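Local structure of motility protein B (Helicobacter pylori, 3S0Y) at residues L76-I81 with K126-Y131; N29-A34 with V44-D49. The protein probably forms, together with MotA, the stator of the flagellar motor and is thought to fasten the torque-generating machinery to the cell wall. All coordinates share one frame; numbering follows the deposited sequence. Where two conformers were deposited one is given.

Interaction 1: residues L76-I81 with K126-Y131; sequences LYIERI and KVLIQY
Helix segments 76-81 and 126-130 pass each other at 69° between their N-to-C directions, with axes 8.9 Å apart at closest approach, and Ile-78 meets Val-127 and Leu-128. The branch methyl CG2 of Ile-78 does most of the touching: it lies 3.6 Å from Val-127 CG1, and Leu-128 CD2 is equally near. The Val-127 and Leu-128 side chains both run roughly perpendicular to the isoleucine. Branched aliphatic residues suit this buried position, for they fill the interhelical space without any polar group to satisfy. Ile-81 adds a looser touch, its CG2 4.0 Å from Leu-128 CD2.

Toward solvent the character changes. Tyr-131, the first residue to leave helical geometry, turns one ring face to Glu-79, whose CB sits 3.5 Å above the ring centroid in a CH-pi contact. With CG anti to the backbone N (chi1 173°), the glutamate chain carries its carboxylate along the CD1-CE1 side of the ring, CD 3.5 Å from Tyr-131 CE1, its plane 26° from the ring's. Around them, Met-75 and Ala-82 of helix 75-86 touch Tyr-131, Leu-128 reaches Leu-138 of strand 138-142, and Ile-81 packs on Leu-54 and Leu-56 of strand 51-56.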
loop_
_atom_site.group_PDB
_atom_site.type_symbol
_atom_site.label_atom_id
_atom_site.label_comp_id
_atom_site.label_asym_id
_atom_site.label_seq_id
_atom_site.Cartn_x
_atom_site.Cartn_y
_atom_site.Cartn_z
ATOM N N LEU A 76 16.092 16.189 7.437
ATOM C CA LEU A 76 17.137 15.917 6.458
ATOM C C LEU A 76 17.108 14.490 5.889
ATOM O O LEU A 76 17.594 14.274 4.783
ATOM C CB LEU A 76 18.519 16.263 7.028
ATOM C CG LEU A 76 19.588 16.771 6.047
ATOM C CD1 LEU A 76 19.069 16.973 4.601
ATOM C CD2 LEU A 76 20.240 18.071 6.567
ATOM N N TYR A 77 16.524 13.521 6.599
ATOM C CA TYR A 77 16.354 12.187 6.009
ATOM C C TYR A 77 15.304 12.231 4.925
ATOM O O TYR A 77 15.470 11.633 3.872
ATOM C CB TYR A 77 15.994 11.102 7.042
ATOM C CG TYR A 77 17.052 10.882 8.101
ATOM C CD1 TYR A 77 18.406 11.162 7.854
ATOM C CD2 TYR A 77 16.711 10.373 9.350
ATOM C CE1 TYR A 77 19.382 10.953 8.831
ATOM C CE2 TYR A 77 17.685 10.158 10.334
ATOM C CZ TYR A 77 19.010 10.452 10.068
ATOM O OH TYR A 77 19.963 10.249 11.044
ATOM N N ILE A 78 14.222 12.954 5.158
ATOM C CA ILE A 78 13.211 13.046 4.136
ATOM C C ILE A 78 13.756 13.819 2.939
ATOM O O ILE A 78 13.501 13.427 1.820
ATOM C CB ILE A 78 11.871 13.605 4.661
ATOM C CG1 ILE A 78 11.356 12.729 5.822
ATOM C CG2 ILE A 78 10.853 13.611 3.524
ATOM C CD1 ILE A 78 10.562 13.464 6.887
ATOM N N GLU A 79 14.534 14.874 3.165
ATOM C CA GLU A 79 15.138 15.618 2.043
ATOM C C GLU A 79 15.961 14.699 1.122
ATOM O O GLU A 79 15.862 14.774 -0.105
ATOM C CB GLU A 79 16.003 16.783 2.542
ATOM C CG GLU A 79 16.769 17.466 1.405
ATOM C CD GLU A 79 17.317 18.827 1.738
ATOM O OE1 GLU A 79 17.721 19.055 2.898
ATOM O OE2 GLU A 79 17.394 19.669 0.804
ATOM N N ARG A 80 16.747 13.815 1.725
ATOM C CA ARG A 80 17.562 12.853 0.945
ATOM C C ARG A 80 16.732 11.904 0.100
ATOM O O ARG A 80 17.066 11.617 -1.056
ATOM C CB ARG A 80 18.430 12.037 1.882
ATOM C CG ARG A 80 19.463 12.858 2.599
ATOM C CD ARG A 80 20.446 13.547 1.631
ATOM N NE ARG A 80 20.865 12.676 0.516
ATOM C CZ ARG A 80 22.133 12.361 0.212
ATOM N NH1 ARG A 80 22.381 11.568 -0.830
ATOM N NH2 ARG A 80 23.160 12.831 0.921
ATOM N N ILE A 81 15.637 11.414 0.664
ATOM C CA ILE A 81 14.739 10.591 -0.110
ATOM C C ILE A 81 14.150 11.422 -1.246
ATOM O O ILE A 81 14.069 10.958 -2.362
ATOM C CB ILE A 81 13.621 9.986 0.751
ATOM C CG1 ILE A 81 14.197 9.074 1.846
ATOM C CG2 ILE A 81 12.624 9.194 -0.128
ATOM C CD1 ILE A 81 13.133 8.687 2.928
ATOM N N LYS A 126 3.656 14.962 2.538
ATOM C CA LYS A 126 3.660 16.418 2.466
ATOM C C LYS A 126 5.081 16.956 2.602
ATOM O O LYS A 126 5.435 17.919 1.917
ATOM C CB LYS A 126 2.700 17.033 3.465
ATOM C CG LYS A 126 1.226 16.692 3.142
ATOM C CD LYS A 126 0.649 17.579 2.026
ATOM C CE LYS A 126 0.258 18.955 2.582
ATOM N NZ LYS A 126 -0.305 19.856 1.535
ATOM N N VAL A 127 5.898 16.349 3.479
ATOM C CA VAL A 127 7.299 16.784 3.579
ATOM C C VAL A 127 8.102 16.478 2.302
ATOM O O VAL A 127 8.976 17.260 1.910
ATOM C CB VAL A 127 8.005 16.211 4.820
ATOM C CG1 VAL A 127 9.466 16.632 4.828
ATOM C CG2 VAL A 127 7.259 16.655 6.075
ATOM N N LEU A 128 7.837 15.344 1.664
ATOM C CA LEU A 128 8.453 15.067 0.363
ATOM C C LEU A 128 8.097 16.163 -0.653
ATOM O O LEU A 128 8.921 16.585 -1.499
ATOM C CB LEU A 128 7.998 13.696 -0.156
ATOM C CG LEU A 128 8.629 12.468 0.516
ATOM C CD1 LEU A 128 7.913 11.148 0.065
ATOM C CD2 LEU A 128 10.155 12.380 0.207
ATOM N N ILE A 129 6.850 16.617 -0.587
ATOM C CA ILE A 129 6.392 17.688 -1.468
ATOM C C ILE A 129 7.118 18.994 -1.129
ATOM O O ILE A 129 7.568 19.716 -2.015
ATOM C CB ILE A 129 4.865 17.840 -1.427
ATOM C CG1 ILE A 129 4.244 16.609 -2.071
ATOM C CG2 ILE A 129 4.436 19.137 -2.180
ATOM C CD1 ILE A 129 2.771 16.450 -1.850
ATOM N N GLN A 130 7.276 19.272 0.154
ATOM C CA GLN A 130 8.036 20.447 0.566
ATOM C C GLN A 130 9.431 20.440 -0.065
ATOM O O GLN A 130 9.952 21.475 -0.479
ATOM C CB GLN A 130 8.173 20.489 2.083
ATOM C CG GLN A 130 6.975 21.020 2.845
ATOM C CD GLN A 130 7.253 21.030 4.313
ATOM O OE1 GLN A 130 7.425 22.101 4.938
ATOM N NE2 GLN A 130 7.357 19.857 4.879
ATOM N N TYR A 131 10.045 19.270 -0.110
ATOM C CA TYR A 131 11.363 19.120 -0.709
ATOM C C TYR A 131 11.387 18.890 -2.221
ATOM O O TYR A 131 12.447 18.574 -2.764
ATOM C CB TYR A 131 12.170 18.038 0.003
ATOM C CG TYR A 131 12.656 18.456 1.361
ATOM C CD1 TYR A 131 13.634 19.450 1.504
ATOM C CD2 TYR A 131 12.195 17.834 2.490
ATOM C CE1 TYR A 131 14.097 19.832 2.760
ATOM C CE2 TYR A 131 12.653 18.225 3.766
ATOM C CZ TYR A 131 13.611 19.194 3.877
ATOM O OH TYR A 131 14.036 19.540 5.132
#

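Interaction 2: residues N29-A34 with V44-D49; sequences NTETKA and VLEQID
An antiparallel strand pair at one end of the mixed sheet joins residues 31-34 to 44-48, with Thr-32 and Leu-45 forming its hydrogen-bonded pair. Leu-45 N donates to Thr-32 O at 2.9 Å, and Thr-32 N returns a bond to Leu-45 O at 3.0 Å. A single bond from Gln-47 N to Thr-30 O, 2.9 Å long and fairly straight (164° at the hydrogen), extends the pairing just ahead of strand 31-34. Leu-45 O also takes a hydrogen from a water at 3.0 Å, so two donors grip this carbonyl.

Strand 31-36 is the outermost of its chain on this side, while 43-48 is also bonded to 51-56. The edge strand is entered through an Asx turn: Asn-29 OD1 accepts from Glu-31 N at 3.3 Å, a role for which a short amide side chain is well suited. The donor stands above the amide's carbonyl plane.

Glu-31 and Glu-46, a non-hydrogen-bonded pair, share one face. Their CG atoms touch at 3.9 Å, and the carboxylates are turned 82° to each other. Lys-55 of the next strand probably offsets their like charges, through a salt bridge to Glu-46 OE1 and a weak, long ion pair with Glu-31 OE2. On the other face, Thr-32 and Leu-45 run alongside one another; beta-branched threonine suits this extended backbone.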
loop_
_atom_site.group_PDB
_atom_site.type_symbol
_atom_site.label_atom_id
_atom_site.label_comp_id
_atom_site.label_asym_id
_atom_site.label_seq_id
_atom_site.Cartn_x
_atom_site.Cartn_y
_atom_site.Cartn_z
ATOM N N ASN A 29 17.949 -13.500 -0.675
ATOM C CA ASN A 29 17.693 -12.386 0.236
ATOM C C ASN A 29 17.436 -11.085 -0.524
ATOM O O ASN A 29 18.350 -10.472 -1.072
ATOM C CB ASN A 29 18.855 -12.192 1.198
ATOM C CG ASN A 29 18.708 -10.936 2.018
ATOM O OD1 ASN A 29 17.609 -10.616 2.485
ATOM N ND2 ASN A 29 19.807 -10.201 2.185
ATOM N N THR A 30 16.183 -10.651 -0.505
ATOM C CA THR A 30 15.753 -9.520 -1.304
ATOM C C THR A 30 15.698 -8.223 -0.498
ATOM O O THR A 30 15.067 -7.250 -0.933
ATOM C CB THR A 30 14.394 -9.814 -1.878
ATOM O OG1 THR A 30 13.503 -10.113 -0.801
ATOM C CG2 THR A 30 14.476 -11.012 -2.813
ATOM N N GLU A 31 16.352 -8.220 0.667
ATOM C CA GLU A 31 16.477 -7.035 1.511
ATOM C C GLU A 31 17.931 -6.700 1.723
ATOM O O GLU A 31 18.794 -7.587 1.804
ATOM C CB GLU A 31 15.846 -7.252 2.884
ATOM C CG GLU A 31 14.349 -7.388 2.887
ATOM C CD GLU A 31 13.738 -7.069 4.253
ATOM O OE1 GLU A 31 14.340 -7.428 5.289
ATOM O OE2 GLU A 31 12.662 -6.448 4.294
ATOM N N THR A 32 18.197 -5.409 1.812
ATOM C CA THR A 32 19.503 -4.920 2.166
ATOM C C THR A 32 19.343 -3.782 3.146
ATOM O O THR A 32 18.352 -3.045 3.105
ATOM C CB THR A 32 20.286 -4.452 0.932
ATOM O OG1 THR A 32 19.461 -3.615 0.114
ATOM C CG2 THR A 32 20.747 -5.655 0.127
ATOM N N LYS A 33 20.311 -3.665 4.046
ATOM C CA LYS A 33 20.322 -2.586 5.014
ATOM C C LYS A 33 20.585 -1.298 4.239
ATOM O O LYS A 33 21.423 -1.263 3.345
ATOM C CB LYS A 33 21.379 -2.845 6.100
ATOM C CG LYS A 33 21.104 -4.113 6.919
ATOM C CD LYS A 33 22.242 -4.438 7.891
ATOM C CE LYS A 33 22.037 -5.796 8.552
ATOM N NZ LYS A 33 23.251 -6.251 9.305
ATOM N N ALA A 34 19.822 -0.252 4.543
ATOM C CA ALA A 34 19.926 1.004 3.812
ATOM C C ALA A 34 20.512 2.054 4.745
ATOM O O ALA A 34 20.349 1.966 5.955
ATOM C CB ALA A 34 18.568 1.439 3.294
ATOM N N VAL A 44 15.727 -0.434 5.669
ATOM C CA VAL A 44 16.020 -1.459 4.675
ATOM C C VAL A 44 15.376 -1.133 3.328
ATOM O O VAL A 44 14.357 -0.446 3.257
ATOM C CB VAL A 44 15.599 -2.886 5.118
ATOM C CG1 VAL A 44 16.413 -3.341 6.321
ATOM C CG2 VAL A 44 14.119 -2.957 5.433
ATOM N N LEU A 45 16.021 -1.606 2.267
ATOM C CA LEU A 45 15.506 -1.517 0.915
ATOM C C LEU A 45 15.145 -2.932 0.480
ATOM O O LEU A 45 15.994 -3.813 0.518
ATOM C CB LEU A 45 16.546 -0.931 -0.030
ATOM C CG LEU A 45 16.167 -0.870 -1.513
ATOM C CD1 LEU A 45 15.051 0.110 -1.711
ATOM C CD2 LEU A 45 17.410 -0.544 -2.397
ATOM N N GLU A 46 13.890 -3.150 0.130
ATOM C CA GLU A 46 13.426 -4.463 -0.302
ATOM C C GLU A 46 13.013 -4.423 -1.760
ATOM O O GLU A 46 12.323 -3.482 -2.189
ATOM C CB GLU A 46 12.231 -4.923 0.534
ATOM C CG GLU A 46 11.732 -6.345 0.162
ATOM C CD GLU A 46 10.508 -6.827 0.948
ATOM O OE1 GLU A 46 9.852 -6.008 1.618
ATOM O OE2 GLU A 46 10.194 -8.049 0.868
ATOM N N GLN A 47 13.375 -5.467 -2.509
ATOM C CA GLN A 47 12.895 -5.603 -3.893
ATOM C C GLN A 47 11.820 -6.661 -3.936
ATOM O O GLN A 47 12.016 -7.763 -3.421
ATOM C CB GLN A 47 14.002 -6.021 -4.871
ATOM C CG GLN A 47 13.551 -5.950 -6.368
ATOM C CD GLN A 47 14.664 -6.158 -7.378
ATOM O OE1 GLN A 47 15.615 -6.880 -7.132
ATOM N NE2 GLN A 47 14.514 -5.539 -8.556
ATOM N N ILE A 48 10.689 -6.318 -4.552
ATOM C CA ILE A 48 9.681 -7.306 -4.916
ATOM C C ILE A 48 9.522 -7.234 -6.427
ATOM O O ILE A 48 10.149 -6.404 -7.086
ATOM C CB ILE A 48 8.351 -7.145 -4.132
ATOM C CG1 ILE A 48 7.654 -5.806 -4.435
ATOM C CG2 ILE A 48 8.599 -7.309 -2.622
ATOM C CD1 ILE A 48 6.307 -5.656 -3.725
ATOM N N ASP A 49 8.763 -8.148 -7.006
ATOM C CA ASP A 49 8.791 -8.263 -8.445
ATOM C C ASP A 49 8.051 -7.124 -9.133
ATOM O O ASP A 49 8.300 -6.878 -10.312
ATOM C CB ASP A 49 8.290 -9.631 -8.892
ATOM C CG ASP A 49 9.214 -10.783 -8.407
ATOM O OD1 ASP A 49 10.302 -10.530 -7.823
ATOM O OD2 ASP A 49 8.840 -11.938 -8.616
HETATM O O HOH W 1 17.166 -4.793 -2.034
#

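How the interactions relate
From the N terminus, the chain first meets interaction 2, which closes a short loop: residues 29-34 lead through the hairpin end, which includes the short strand 40-41, to 44-49, with nine residues intervening. Only after this is complete does interaction 1 open at 76-81, and its longer loop, closed at 126-131, encloses strand 93-98 and most of helix 113-130. The two therefore stand in series, neither nested nor crossing. Interaction 2 adds the edge strand to the sheet, whereas interaction 1 joins two helices within the OmpA-like region. Their centres lie 21 Å apart and they do not touch; strand 51-56 lies between them in sequence and has contacts with both.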